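Local coordinates for cellulose-binding protein (Saccharophagus degradans, PDB 2YHG) that probably binds polysaccharide and may hydrolyse glycosidic bonds, its nucleoside hydrolase-like portion carrying a bound calcium ion, at residues A39-E44 and N236-T241; E44-R49 and G243-F248; H33-G38 and T149-C154; W213-S218 and A310-F315; T66-K71 and M281-G286. All blocks are in the same frame, centred on the assembly; numbering follows the deposited sequence.

Contact 1 (A39-E44 and N236-T241); sequences ADPDDE and NRRYAT. With CA (calcium ion), chain B.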
# COMPACT_ATOMS: atom_id res chain seq x y z
N ALA A 39 13.22 15.88 -3.88
CA ALA A 39 14.05 15.67 -2.71
C ALA A 39 15.04 14.55 -2.93
O ALA A 39 16.18 14.60 -2.43
CB ALA A 39 13.18 15.32 -1.51
N ASP A 40 14.61 13.49 -3.60
CA ASP A 40 15.43 12.32 -3.80
C ASP A 40 14.82 11.50 -4.92
O ASP A 40 13.60 11.49 -5.09
CB ASP A 40 15.47 11.49 -2.53
CG ASP A 40 16.46 10.35 -2.62
OD1 ASP A 40 17.65 10.57 -2.29
OD2 ASP A 40 16.05 9.24 -3.02
N PRO A 41 15.65 10.83 -5.70
CA PRO A 41 15.11 10.06 -6.82
C PRO A 41 14.13 8.96 -6.41
O PRO A 41 13.40 8.48 -7.26
CB PRO A 41 16.36 9.47 -7.50
CG PRO A 41 17.41 9.53 -6.46
CD PRO A 41 17.12 10.77 -5.66
N ASP A 42 14.15 8.52 -5.17
CA ASP A 42 13.27 7.46 -4.77
C ASP A 42 11.80 7.75 -5.03
O ASP A 42 11.06 6.82 -5.39
CB ASP A 42 13.59 6.85 -3.43
CG ASP A 42 13.34 7.68 -2.25
OD1 ASP A 42 12.92 8.83 -2.34
OD2 ASP A 42 13.53 7.05 -1.13
N ASP A 43 11.34 8.98 -4.92
CA ASP A 43 9.93 9.25 -5.20
C ASP A 43 9.60 8.93 -6.66
O ASP A 43 8.49 8.50 -6.97
CB ASP A 43 9.56 10.69 -4.88
CG ASP A 43 9.58 11.00 -3.39
OD1 ASP A 43 10.69 11.00 -2.81
OD2 ASP A 43 8.52 11.15 -2.76
N GLU A 44 10.53 9.27 -7.57
CA GLU A 44 10.33 8.94 -8.97
C GLU A 44 10.24 7.44 -9.18
O GLU A 44 9.36 6.94 -9.91
CB GLU A 44 11.45 9.55 -9.79
CG GLU A 44 11.50 11.05 -9.78
CD GLU A 44 12.89 11.54 -10.13
OE1 GLU A 44 13.32 11.32 -11.28
OE2 GLU A 44 13.57 12.10 -9.25
N ASN A 236 18.40 5.95 -10.95
CA ASN A 236 19.21 5.22 -10.00
C ASN A 236 18.95 5.72 -8.58
O ASN A 236 18.62 6.88 -8.33
CB ASN A 236 20.69 5.42 -10.33
CG ASN A 236 21.14 4.63 -11.51
OD1 ASN A 236 20.47 3.73 -11.99
ND2 ASN A 236 22.35 4.92 -11.96
N ARG A 237 19.18 4.81 -7.65
CA ARG A 237 19.26 5.11 -6.24
C ARG A 237 20.34 6.14 -5.92
O ARG A 237 21.44 6.08 -6.43
CB ARG A 237 19.62 3.80 -5.53
CG ARG A 237 19.73 3.89 -4.04
CD ARG A 237 20.14 2.57 -3.46
NE ARG A 237 21.43 2.09 -3.97
CZ ARG A 237 22.60 2.60 -3.61
NH1 ARG A 237 22.69 3.43 -2.56
NH2 ARG A 237 23.70 2.20 -4.22
N ARG A 238 20.00 7.10 -5.07
CA ARG A 238 20.94 8.06 -4.47
C ARG A 238 21.35 7.63 -3.07
O ARG A 238 22.54 7.64 -2.72
CB ARG A 238 20.31 9.47 -4.39
CG ARG A 238 21.27 10.54 -3.86
CD ARG A 238 20.63 11.89 -3.77
NE ARG A 238 20.22 12.42 -5.06
CZ ARG A 238 19.52 13.54 -5.24
NH1 ARG A 238 19.15 14.24 -4.19
NH2 ARG A 238 19.12 13.90 -6.44
N TYR A 239 20.35 7.29 -2.25
CA TYR A 239 20.52 6.85 -0.88
C TYR A 239 19.88 5.49 -0.73
O TYR A 239 20.57 4.48 -0.81
CB TYR A 239 19.94 7.87 0.09
CG TYR A 239 20.11 7.51 1.50
CD1 TYR A 239 21.37 7.45 2.07
CD2 TYR A 239 19.01 7.29 2.29
CE1 TYR A 239 21.53 7.13 3.43
CE2 TYR A 239 19.15 7.00 3.64
CZ TYR A 239 20.41 6.86 4.19
OH TYR A 239 20.53 6.59 5.53
N ALA A 240 18.56 5.43 -0.61
CA ALA A 240 17.80 4.18 -0.58
C ALA A 240 16.90 4.10 -1.80
O ALA A 240 16.39 5.13 -2.28
CB ALA A 240 16.94 4.08 0.69
N THR A 241 16.64 2.89 -2.25
CA THR A 241 15.70 2.66 -3.33
C THR A 241 14.27 2.67 -2.75
O THR A 241 13.99 1.98 -1.77
CB THR A 241 15.99 1.35 -4.02
OG1 THR A 241 17.18 1.55 -4.77
CG2 THR A 241 14.91 0.88 -4.93
CA CA B . 9.87 11.06 -0.54
O HOH W 1 17.93 16.87 -4.38
O HOH W 2 18.24 13.05 -1.74
O HOH W 3 17.69 7.25 -3.36
O HOH W 4 16.35 7.53 -0.22
O HOH W 5 12.26 10.16 -0.20
O HOH W 6 11.26 12.51 0.92
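Arg238 lies over Pro41 in a largely water-bridged surface contact, where the turn leading into helix 42-52 meets the irregular loop between helices 228-232 and 246-249. No direct hydrogen bond joins the two segments. The Arg238 chain crosses Pro41 at about a right angle, and Pro41 CD sits over one face of the guanidinium, offset toward its rim, 3.6 Å from Arg238 NE. With CG anti to the backbone N (chi1 -176°) and a bend at chi3, the arginine lies back over the turn. Asp40 OD1 is 4.2 Å from Arg238 NE but well out of the guanidinium plane; no N-H points at it, so any attraction is probably one of charge at a distance. Water supplies the polar links. One molecule accepts from Arg238 NH1 and gives its protons to Ala39 O and Asp40 OD1; another accepts from Arg238 N and lies within hydrogen-bonding distance of Asp40 OD2 and Ala240 O. Asp42 packs CB against Ala240 O at 3.5 Å, while its OD2 takes the N-H of Gly243. Asp40 OD2 receives Asp42 N at 3.0 Å, a capping bond in the turn. Both oxygens of Asp43 grip the calcium ion, OD1 at 2.4 Å. A capped turn into a helix that carries one aspartate ligand, Asp43, fits the aspartate-rich calcium site of nucleoside hydrolases, to which this domain is related.

Contact 2 (E44-R49 and G243-F248); sequences EQSLVR and GDTPAF. With CA (calcium ion), chain B.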
# COMPACT_ATOMS: atom_id res chain seq x y z
N GLU A 44 10.53 9.27 -7.57
CA GLU A 44 10.33 8.94 -8.97
C GLU A 44 10.24 7.44 -9.18
O GLU A 44 9.36 6.94 -9.91
CB GLU A 44 11.45 9.55 -9.79
CG GLU A 44 11.50 11.05 -9.78
CD GLU A 44 12.89 11.54 -10.13
OE1 GLU A 44 13.32 11.32 -11.28
OE2 GLU A 44 13.57 12.10 -9.25
N GLN A 45 11.17 6.71 -8.58
CA GLN A 45 11.16 5.27 -8.63
C GLN A 45 9.81 4.71 -8.17
O GLN A 45 9.23 3.83 -8.80
CB GLN A 45 12.25 4.72 -7.72
CG GLN A 45 13.69 5.08 -8.08
CD GLN A 45 14.67 4.54 -7.06
OE1 GLN A 45 14.35 4.39 -5.88
NE2 GLN A 45 15.89 4.19 -7.51
N SER A 46 9.37 5.18 -7.01
CA SER A 46 8.13 4.70 -6.43
C SER A 46 6.94 4.96 -7.34
O SER A 46 6.07 4.09 -7.46
CB SER A 46 7.91 5.37 -5.07
OG SER A 46 8.88 4.93 -4.11
N LEU A 47 6.88 6.14 -7.96
CA LEU A 47 5.75 6.42 -8.83
C LEU A 47 5.75 5.48 -10.03
O LEU A 47 4.68 5.02 -10.44
CB LEU A 47 5.73 7.88 -9.24
CG LEU A 47 4.52 8.25 -10.11
CD1 LEU A 47 3.19 7.92 -9.43
CD2 LEU A 47 4.59 9.73 -10.51
N VAL A 48 6.92 5.17 -10.60
CA VAL A 48 6.96 4.22 -11.71
C VAL A 48 6.38 2.87 -11.28
O VAL A 48 5.55 2.30 -12.00
CB VAL A 48 8.39 4.09 -12.25
CG1 VAL A 48 8.47 2.90 -13.23
CG2 VAL A 48 8.83 5.40 -12.94
N ARG A 49 6.80 2.36 -10.13
CA ARG A 49 6.25 1.08 -9.67
C ARG A 49 4.75 1.18 -9.45
O ARG A 49 3.98 0.30 -9.89
CB ARG A 49 6.93 0.58 -8.41
CG ARG A 49 6.45 -0.83 -8.05
CD ARG A 49 6.80 -1.28 -6.66
NE ARG A 49 8.25 -1.27 -6.41
CZ ARG A 49 9.05 -2.31 -6.37
NH1 ARG A 49 8.60 -3.55 -6.40
NH2 ARG A 49 10.35 -2.10 -6.21
N GLY A 243 12.13 4.24 -0.80
CA GLY A 243 11.77 4.28 0.60
C GLY A 243 10.28 4.50 0.85
O GLY A 243 9.78 4.07 1.90
N ASP A 244 9.59 5.15 -0.09
CA ASP A 244 8.18 5.46 0.09
C ASP A 244 7.26 4.36 -0.42
O ASP A 244 6.05 4.41 -0.17
CB ASP A 244 7.85 6.74 -0.62
CG ASP A 244 8.65 7.89 -0.12
OD1 ASP A 244 8.66 8.04 1.12
OD2 ASP A 244 9.30 8.61 -0.91
N THR A 245 7.78 3.39 -1.15
CA THR A 245 6.92 2.38 -1.79
C THR A 245 6.04 1.56 -0.84
O THR A 245 4.94 1.23 -1.25
CB THR A 245 7.78 1.53 -2.73
OG1 THR A 245 8.06 2.37 -3.85
CG2 THR A 245 7.15 0.22 -3.13
N PRO A 246 6.44 1.33 0.41
CA PRO A 246 5.51 0.64 1.33
C PRO A 246 4.15 1.34 1.44
O PRO A 246 3.15 0.66 1.76
CB PRO A 246 6.28 0.57 2.62
CG PRO A 246 7.71 0.44 2.13
CD PRO A 246 7.79 1.45 1.01
N ALA A 247 4.11 2.65 1.23
CA ALA A 247 2.88 3.42 1.33
C ALA A 247 1.85 3.09 0.26
O ALA A 247 0.69 3.48 0.41
CB ALA A 247 3.21 4.90 1.32
N PHE A 248 2.22 2.40 -0.80
CA PHE A 248 1.21 1.75 -1.63
C PHE A 248 1.26 0.24 -1.61
O PHE A 248 0.23 -0.39 -1.86
CB PHE A 248 1.14 2.26 -3.10
CG PHE A 248 2.42 2.15 -3.85
CD1 PHE A 248 3.37 3.16 -3.78
CD2 PHE A 248 2.66 1.08 -4.72
CE1 PHE A 248 4.54 3.08 -4.51
CE2 PHE A 248 3.85 0.98 -5.40
CZ PHE A 248 4.78 2.01 -5.31
CA CA B . 9.87 11.06 -0.54
O HOH W 7 10.52 6.51 -2.46
O HOH W 5 12.26 10.16 -0.20
O HOH W 6 11.26 12.51 0.92
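Ser46 and Thr245 meet hydroxyl to hydroxyl in the buried interior, Ser46 OG lying 2.7 Å from Thr245 OG1, where helix 42-52 passes the turn leading into helix 246-249. Going along 44-49, Gln45 comes just before this pair and turns its amide to the chain ahead of Gly243, taking the N-H of Glu242 on OE1. Ser46 follows with its OG beside the backbone N and anti to the carbonyl carbon (chi1 -68°), which brings the oxygen near both Thr245 and a water; Asp42 O, one turn back, is another partner of Ser46 OG. That water, 2.8 Å from Ser46 OG, accepts from Asp244 N and donates to Asp244 OD2, the oxygen that binds the calcium ion at 2.5 Å. The backbone of Ser46 contributes too: its O is 3.3 Å from Phe248 CZ, at the far end of the ring. Phe248 reaches it with CG between its own backbone N and carbonyl carbon (chi1 57°). One turn on, Arg49 crosses the same ring at about a right angle, its CD 3.9 Å from Phe248 CE2, with the guanidinium and ring planes 44° apart. Thr245 CG2 lies against the same stretch of arginine, 3.9 Å from Arg49 CD. The charged end of Arg49 goes to Glu242 in a salt bridge, and Thr245 OG1 is hydrogen-bonded to that same carboxylate. Chemically, Glu242 probably offsets the buried arginine charge, while the water held by Ser46 probably acts as a second shell that helps position Asp244 on the metal.

Contact 3 (H33-G38 and T149-C154); sequences HTTDMG and TCWGGC. With CA (calcium ion), chain B.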
# COMPACT_ATOMS: atom_id res chain seq x y z
N HIS A 33 -1.72 9.73 -3.31
CA HIS A 33 -0.35 9.94 -2.88
C HIS A 33 -0.01 11.40 -2.88
O HIS A 33 -0.31 12.13 -3.82
CB HIS A 33 0.62 9.20 -3.76
CG HIS A 33 0.42 7.74 -3.74
ND1 HIS A 33 0.44 7.03 -2.56
CD2 HIS A 33 0.21 6.85 -4.74
CE1 HIS A 33 0.27 5.75 -2.86
NE2 HIS A 33 0.11 5.61 -4.17
N THR A 34 0.69 11.83 -1.83
CA THR A 34 1.35 13.12 -1.81
C THR A 34 2.85 12.89 -1.74
O THR A 34 3.30 11.98 -1.03
CB THR A 34 0.84 14.04 -0.67
OG1 THR A 34 1.45 13.74 0.61
CG2 THR A 34 -0.68 13.99 -0.52
N THR A 35 3.62 13.62 -2.54
CA THR A 35 5.03 13.28 -2.74
C THR A 35 5.86 14.55 -2.90
O THR A 35 5.50 15.47 -3.68
CB THR A 35 5.23 12.34 -3.97
OG1 THR A 35 6.62 12.33 -4.33
CG2 THR A 35 4.44 12.80 -5.21
N ASP A 36 7.00 14.57 -2.24
CA ASP A 36 7.95 15.67 -2.32
C ASP A 36 8.97 15.46 -3.43
O ASP A 36 10.17 15.45 -3.20
CB ASP A 36 8.67 15.89 -0.99
CG ASP A 36 9.46 14.64 -0.53
OD1 ASP A 36 9.16 13.53 -0.91
OD2 ASP A 36 10.44 14.85 0.25
N MET A 37 8.48 15.34 -4.66
CA MET A 37 9.34 15.16 -5.83
C MET A 37 10.46 16.17 -5.84
O MET A 37 10.25 17.36 -5.59
CB MET A 37 8.52 15.30 -7.10
CG MET A 37 7.55 14.16 -7.34
SD MET A 37 8.43 12.69 -7.96
CE MET A 37 7.06 11.49 -7.88
N GLY A 38 11.64 15.69 -6.18
CA GLY A 38 12.86 16.50 -6.22
C GLY A 38 13.75 16.32 -5.01
O GLY A 38 14.93 16.64 -5.09
N THR A 149 -1.44 9.37 1.49
CA THR A 149 -0.11 8.99 1.91
C THR A 149 0.83 10.18 1.91
O THR A 149 0.65 11.18 1.18
CB THR A 149 0.45 7.86 1.07
OG1 THR A 149 0.83 8.41 -0.19
CG2 THR A 149 -0.56 6.72 0.91
N CYS A 150 1.88 10.06 2.71
CA CYS A 150 2.93 11.06 2.83
C CYS A 150 4.26 10.44 2.41
O CYS A 150 4.93 9.76 3.20
CB CYS A 150 3.04 11.58 4.27
SG CYS A 150 1.41 11.77 5.03
N TRP A 151 4.63 10.63 1.15
CA TRP A 151 5.95 10.26 0.69
C TRP A 151 6.98 11.32 1.08
O TRP A 151 8.18 11.03 1.16
CB TRP A 151 6.00 10.02 -0.82
CG TRP A 151 5.12 8.95 -1.38
CD1 TRP A 151 4.07 8.31 -0.76
CD2 TRP A 151 5.16 8.48 -2.71
NE1 TRP A 151 3.48 7.43 -1.65
CE2 TRP A 151 4.11 7.55 -2.87
CE3 TRP A 151 5.99 8.77 -3.80
CZ2 TRP A 151 3.84 6.93 -4.09
CZ3 TRP A 151 5.71 8.17 -5.02
CH2 TRP A 151 4.66 7.26 -5.16
N GLY A 152 6.50 12.55 1.27
CA GLY A 152 7.21 13.62 1.95
C GLY A 152 6.42 13.92 3.23
O GLY A 152 6.11 13.03 4.01
N GLY A 153 6.12 15.21 3.43
CA GLY A 153 5.29 15.60 4.55
C GLY A 153 3.82 15.23 4.36
O GLY A 153 3.42 14.71 3.32
N CYS A 154 3.03 15.48 5.40
CA CYS A 154 1.59 15.23 5.34
C CYS A 154 0.77 16.51 5.25
O CYS A 154 -0.47 16.44 5.36
CB CYS A 154 1.10 14.41 6.53
SG CYS A 154 1.83 12.77 6.76
CA CA B . 9.87 11.06 -0.54
O HOH W 8 4.30 14.16 0.85
O HOH W 6 11.26 12.51 0.92
O HOH W 5 12.26 10.16 -0.20
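Strands 30-35 and 146-150 run parallel, His33 beside Thr149 and Thr34 beside Cys150, with Thr34 N bonded to Thr149 O at 3.1 Å and Trp151 N to Thr34 O at 2.9 Å. Thr34 also turns its hydroxyl onto the rung: OG1 donates to Thr149 O over 2.7 Å in the carbonyl plane, whereas Thr34 N comes from above that plane, so one oxygen is gripped twice. Its chi1 of 81°, placing OG1 between the backbone N and carbonyl carbon, makes the second bond possible. A water ties Thr34 OG1 to Gly152 N and Gly153 O. These are the central strands of the six-stranded parallel sheet in the nucleoside hydrolase-like domain, and the calcium ion sits, as in that family, beyond their carboxyl ends. There Asp36 OD1 binds at 2.6 Å and Trp151 O at 2.4 Å, Asp43 and Asp244 supplying the remaining protein ligands. Gly152 packs its CA close against the Asp36 carboxylate. Toward helix 42-52, His33 ND1 and Thr149 OG1 share a nearly straight hydrogen bond of 2.8 Å, and His33 NE2 is bonded to Gln50. The Trp151 indole reaches over the histidine with CZ2 above the centre of its face, 3.5 Å from His33 CG, the planes inclined at 47°. Thr35 touches Trp151 CE3, its hydroxyl bonded to Asp43, while the Cys150-Cys154 disulfide ties the ends of the loop containing Gly152 and Gly153.

Contact 4 (W213-S218 and A310-F315); sequences WQPSDS and AIHNDF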
# COMPACT_ATOMS: atom_id res chain seq x y z
N TRP A 213 13.86 -4.36 2.48
CA TRP A 213 13.22 -5.21 1.47
C TRP A 213 13.74 -5.00 0.06
O TRP A 213 13.42 -5.80 -0.83
CB TRP A 213 11.69 -4.94 1.50
CG TRP A 213 11.34 -3.55 1.11
CD1 TRP A 213 11.30 -2.47 1.93
CD2 TRP A 213 11.09 -3.06 -0.21
NE1 TRP A 213 11.06 -1.34 1.22
CE2 TRP A 213 10.93 -1.66 -0.11
CE3 TRP A 213 10.95 -3.66 -1.47
CZ2 TRP A 213 10.73 -0.84 -1.22
CZ3 TRP A 213 10.73 -2.85 -2.57
CH2 TRP A 213 10.63 -1.47 -2.45
N GLN A 214 14.51 -3.93 -0.15
CA GLN A 214 14.78 -3.41 -1.48
C GLN A 214 15.61 -4.35 -2.34
O GLN A 214 16.44 -5.11 -1.84
CB GLN A 214 15.56 -2.09 -1.39
CG GLN A 214 14.69 -0.89 -1.07
CD GLN A 214 14.31 -0.67 0.37
OE1 GLN A 214 14.48 -1.54 1.25
NE2 GLN A 214 13.77 0.51 0.64
N PRO A 215 15.41 -4.30 -3.64
CA PRO A 215 16.24 -5.06 -4.57
C PRO A 215 17.54 -4.34 -4.84
O PRO A 215 17.71 -3.17 -4.51
CB PRO A 215 15.38 -5.11 -5.81
CG PRO A 215 14.77 -3.74 -5.83
CD PRO A 215 14.50 -3.40 -4.35
N SER A 216 18.44 -5.05 -5.52
CA SER A 216 19.77 -4.54 -5.82
C SER A 216 19.73 -3.55 -6.97
O SER A 216 18.84 -3.54 -7.80
CB SER A 216 20.74 -5.67 -6.17
OG SER A 216 20.37 -6.19 -7.41
N ASP A 217 20.79 -2.77 -7.07
CA ASP A 217 20.97 -1.84 -8.17
C ASP A 217 21.04 -2.58 -9.50
O ASP A 217 20.55 -2.08 -10.51
CB ASP A 217 22.21 -0.99 -7.99
CG ASP A 217 22.12 -0.01 -6.83
OD1 ASP A 217 21.00 0.36 -6.37
OD2 ASP A 217 23.21 0.41 -6.38
N SER A 218 21.63 -3.77 -9.54
CA SER A 218 21.70 -4.59 -10.76
C SER A 218 20.35 -5.11 -11.20
O SER A 218 20.03 -5.12 -12.38
CB SER A 218 22.60 -5.79 -10.53
OG SER A 218 22.59 -6.61 -11.68
N ALA A 310 8.29 -12.12 -3.73
CA ALA A 310 7.06 -11.84 -4.45
C ALA A 310 7.04 -10.42 -4.99
O ALA A 310 6.61 -10.17 -6.11
CB ALA A 310 5.85 -12.12 -3.57
N ILE A 311 7.45 -9.47 -4.16
CA ILE A 311 7.49 -8.06 -4.53
C ILE A 311 8.39 -7.85 -5.75
O ILE A 311 8.01 -7.18 -6.72
CB ILE A 311 7.98 -7.18 -3.36
CG1 ILE A 311 6.96 -7.18 -2.22
CG2 ILE A 311 8.33 -5.78 -3.83
CD1 ILE A 311 7.47 -6.56 -0.92
N HIS A 312 9.59 -8.43 -5.72
CA HIS A 312 10.51 -8.19 -6.80
C HIS A 312 10.08 -8.85 -8.09
O HIS A 312 10.21 -8.28 -9.19
CB HIS A 312 11.92 -8.65 -6.45
CG HIS A 312 12.48 -7.98 -5.24
ND1 HIS A 312 12.15 -6.70 -4.86
CD2 HIS A 312 13.32 -8.45 -4.28
CE1 HIS A 312 12.75 -6.44 -3.71
NE2 HIS A 312 13.50 -7.46 -3.36
N ASN A 313 9.54 -10.05 -7.98
CA ASN A 313 9.08 -10.76 -9.17
C ASN A 313 7.89 -10.03 -9.79
O ASN A 313 7.77 -9.93 -11.02
CB ASN A 313 8.73 -12.21 -8.85
CG ASN A 313 9.94 -13.04 -8.54
OD1 ASN A 313 11.09 -12.55 -8.45
ND2 ASN A 313 9.69 -14.33 -8.37
N ASP A 314 7.00 -9.50 -8.94
CA ASP A 314 5.87 -8.73 -9.39
C ASP A 314 6.31 -7.56 -10.27
O ASP A 314 5.79 -7.36 -11.37
CB ASP A 314 5.09 -8.26 -8.17
CG ASP A 314 3.88 -7.46 -8.50
OD1 ASP A 314 3.08 -7.84 -9.38
OD2 ASP A 314 3.68 -6.43 -7.85
N PHE A 315 7.23 -6.75 -9.78
CA PHE A 315 7.64 -5.56 -10.52
C PHE A 315 8.35 -5.97 -11.81
O PHE A 315 8.17 -5.36 -12.84
CB PHE A 315 8.50 -4.70 -9.61
CG PHE A 315 8.87 -3.31 -10.12
CD1 PHE A 315 8.14 -2.63 -11.05
CD2 PHE A 315 9.93 -2.65 -9.54
CE1 PHE A 315 8.48 -1.34 -11.41
CE2 PHE A 315 10.25 -1.34 -9.87
CZ PHE A 315 9.53 -0.69 -10.81
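The chain bends at Trp213 and runs extended from Gln214 to Ser216 into helix 217-225, passing beside helix 308-323 at side-chain distance: the CA atoms of Pro215 and His312 are 6.9 Å apart, and those of Trp213 and Ile311 8.8 Å. His312 fills most of the gap. Its CG is anti to the carbonyl carbon (chi1 -59°), which swings the imidazole off the helix and in against segment 213-218. Pro215 lies over one face of that imidazole, with CB 3.8 Å from the ring centroid and only 17° off the normal, a clear CH-pi contact. At the edge of the ring, near its plane, comes the carbonyl oxygen of Trp213, 3.0 Å from His312 NE2; Ser308 OG is hydrogen-bonded to the Trp213 oxygen. His312 CE1 presses into the same corner, 3.4 Å from Pro215 N. Trp213 offers its six-membered ring to the helix: CE3 is 4.0 Å from His312 CE1, and CZ3 an equal distance from Ile311 CG2, the isoleucine crossing the indole at about a right angle. The Gln214 side chain folds back so that its CD lies above one face of the indole, and its NE2 bonds to Thr241 O. Arg49 of helix 42-52 touches both Trp213 and Ile311, continuing the packing inward, while Tyr219 meets the His312 ring. His312, with Pro215 over its face and Trp213 beside its CE1 end, joins the chain before helix 217-225 to helix 308-323, a helix that touches strand 427-436 of the C-terminal beta sheet through Ala310 and Asn313.

Contact 5 (T66-K71 and M281-G286); sequences TGCWKK and MSCMSG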
# COMPACT_ATOMS: atom_id res chain seq x y z
N THR A 66 5.65 19.09 -0.46
CA THR A 66 6.88 19.37 0.26
C THR A 66 7.10 18.33 1.35
O THR A 66 6.28 17.47 1.65
CB THR A 66 6.76 20.76 0.89
OG1 THR A 66 5.64 20.71 1.76
CG2 THR A 66 6.63 21.87 -0.16
N GLY A 67 8.26 18.48 1.99
CA GLY A 67 8.57 17.83 3.26
C GLY A 67 9.86 18.43 3.78
O GLY A 67 10.38 19.37 3.20
N CYS A 68 10.37 17.94 4.91
CA CYS A 68 11.52 18.57 5.49
C CYS A 68 12.80 18.42 4.69
O CYS A 68 13.75 19.17 4.93
CB CYS A 68 11.69 18.28 6.97
SG CYS A 68 11.88 16.71 7.62
N TRP A 69 12.82 17.53 3.70
CA TRP A 69 13.93 17.41 2.77
C TRP A 69 13.74 18.23 1.49
O TRP A 69 14.66 18.29 0.67
CB TRP A 69 14.17 15.95 2.40
CG TRP A 69 14.51 15.09 3.58
CD1 TRP A 69 13.77 14.07 4.06
CD2 TRP A 69 15.67 15.18 4.42
NE1 TRP A 69 14.38 13.52 5.15
CE2 TRP A 69 15.55 14.19 5.40
CE3 TRP A 69 16.79 16.02 4.45
CZ2 TRP A 69 16.50 14.00 6.42
CZ3 TRP A 69 17.73 15.84 5.49
CH2 TRP A 69 17.58 14.83 6.42
N LYS A 70 12.59 18.88 1.33
CA LYS A 70 12.28 19.67 0.14
C LYS A 70 11.17 20.63 0.54
O LYS A 70 9.98 20.33 0.35
CB LYS A 70 11.85 18.76 -1.01
CG LYS A 70 11.32 19.50 -2.27
CD LYS A 70 12.04 19.08 -3.54
CE LYS A 70 11.96 20.18 -4.61
NZ LYS A 70 10.57 20.59 -4.88
N LYS A 71 11.53 21.78 1.12
CA LYS A 71 10.56 22.63 1.79
C LYS A 71 9.76 23.54 0.89
O LYS A 71 8.81 24.16 1.35
CB LYS A 71 11.21 23.40 2.93
CG LYS A 71 11.62 22.51 4.09
CD LYS A 71 12.07 23.30 5.30
CE LYS A 71 12.19 22.43 6.50
NZ LYS A 71 12.55 23.21 7.73
N MET A 281 11.95 12.22 10.90
CA MET A 281 13.32 12.26 10.44
C MET A 281 14.06 13.47 10.97
O MET A 281 13.50 14.42 11.49
CB MET A 281 13.35 12.25 8.92
CG MET A 281 12.68 11.02 8.31
SD MET A 281 12.91 10.81 6.53
CE MET A 281 14.54 10.07 6.51
N SER A 282 15.39 13.43 10.80
CA SER A 282 16.27 14.42 11.42
C SER A 282 16.01 15.84 10.93
O SER A 282 16.22 16.78 11.70
CB SER A 282 17.72 14.07 11.17
OG SER A 282 18.02 14.14 9.79
N CYS A 283 15.44 16.00 9.74
CA CYS A 283 15.12 17.30 9.21
C CYS A 283 13.93 17.97 9.87
O CYS A 283 13.68 19.14 9.58
CB CYS A 283 14.95 17.27 7.68
SG CYS A 283 13.71 16.09 6.96
N MET A 284 13.28 17.28 10.82
CA MET A 284 12.25 17.89 11.63
C MET A 284 12.51 17.67 13.13
O MET A 284 11.58 17.72 13.94
CB MET A 284 10.84 17.41 11.24
CG MET A 284 10.60 15.93 11.37
SD MET A 284 8.89 15.45 11.10
CE MET A 284 8.11 16.31 12.49
N SER A 285 13.78 17.59 13.49
CA SER A 285 14.12 17.39 14.88
C SER A 285 13.52 18.46 15.78
O SER A 285 13.48 19.63 15.45
CB SER A 285 15.63 17.35 15.02
OG SER A 285 16.19 18.53 14.55
N GLY A 286 13.02 18.02 16.92
CA GLY A 286 12.45 18.93 17.91
C GLY A 286 10.99 19.28 17.66
O GLY A 286 10.36 19.83 18.56
O HOH W 9 12.03 21.29 9.59
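A disulfide staple, Cys68 to Cys283, joins the loop after strand 58-64 to the loop between strands 273-276 and 295-298, near the edge of the calcium site. The two SG atoms are 2.0 Å apart with a chi3 of 62°, and Cys68 lies in a type I turn running from Gly67 to Lys70. The next residue of that turn, Trp69, spreads its indole over the bridge: Cys283 SG sits above the face, 3.1 Å from the centroid of the five-membered ring, and Cys283 CB stands almost exactly over the six-membered ring at 3.6 Å from its centroid. Met281 approaches the same indole from the edge, in its plane. A bend at chi3 (81°) turns the methionine end so that SD takes a weak hydrogen bond from Trp69 NE1, 3.4 Å long. Ser282 OG borders the ring near its plane as well, 3.5 Å from Trp69 CH2. On the far side of the disulfide, a water links Lys71 NZ to Cys283 O, and Lys71 also makes a cation-pi contact with Tyr117. Sulfur thus meets the indole in two ways, over its face and at its N-H, so the covalent link and the aromatic cover together probably limit movement between the loops.

From the N terminus, strand 30-35 opens contact 3, which closes on 149-154. Before it closes, the chain opens contacts 1, 2 and 5 at 39-44, 44-49 and 66-71; these close later, at 236-241, 243-248 and 281-286, so all three cross contact 3 and one another. Contact 4 opens at 213-218 and closes last at 310-315, crossing contacts 1, 2 and 5. Contacts 1, 2 and 3 meet at a single calcium ion, joining the parallel sheet, helix 42-52 and the later loop. Contact 5 meets contact 3 through Thr66 and Gly153 and touches contact 1 at Ala39. Contact 4 meets contact 2 through Arg49, and contact 1 through the Arg237-Asp217 salt bridge and Gln214-Thr241.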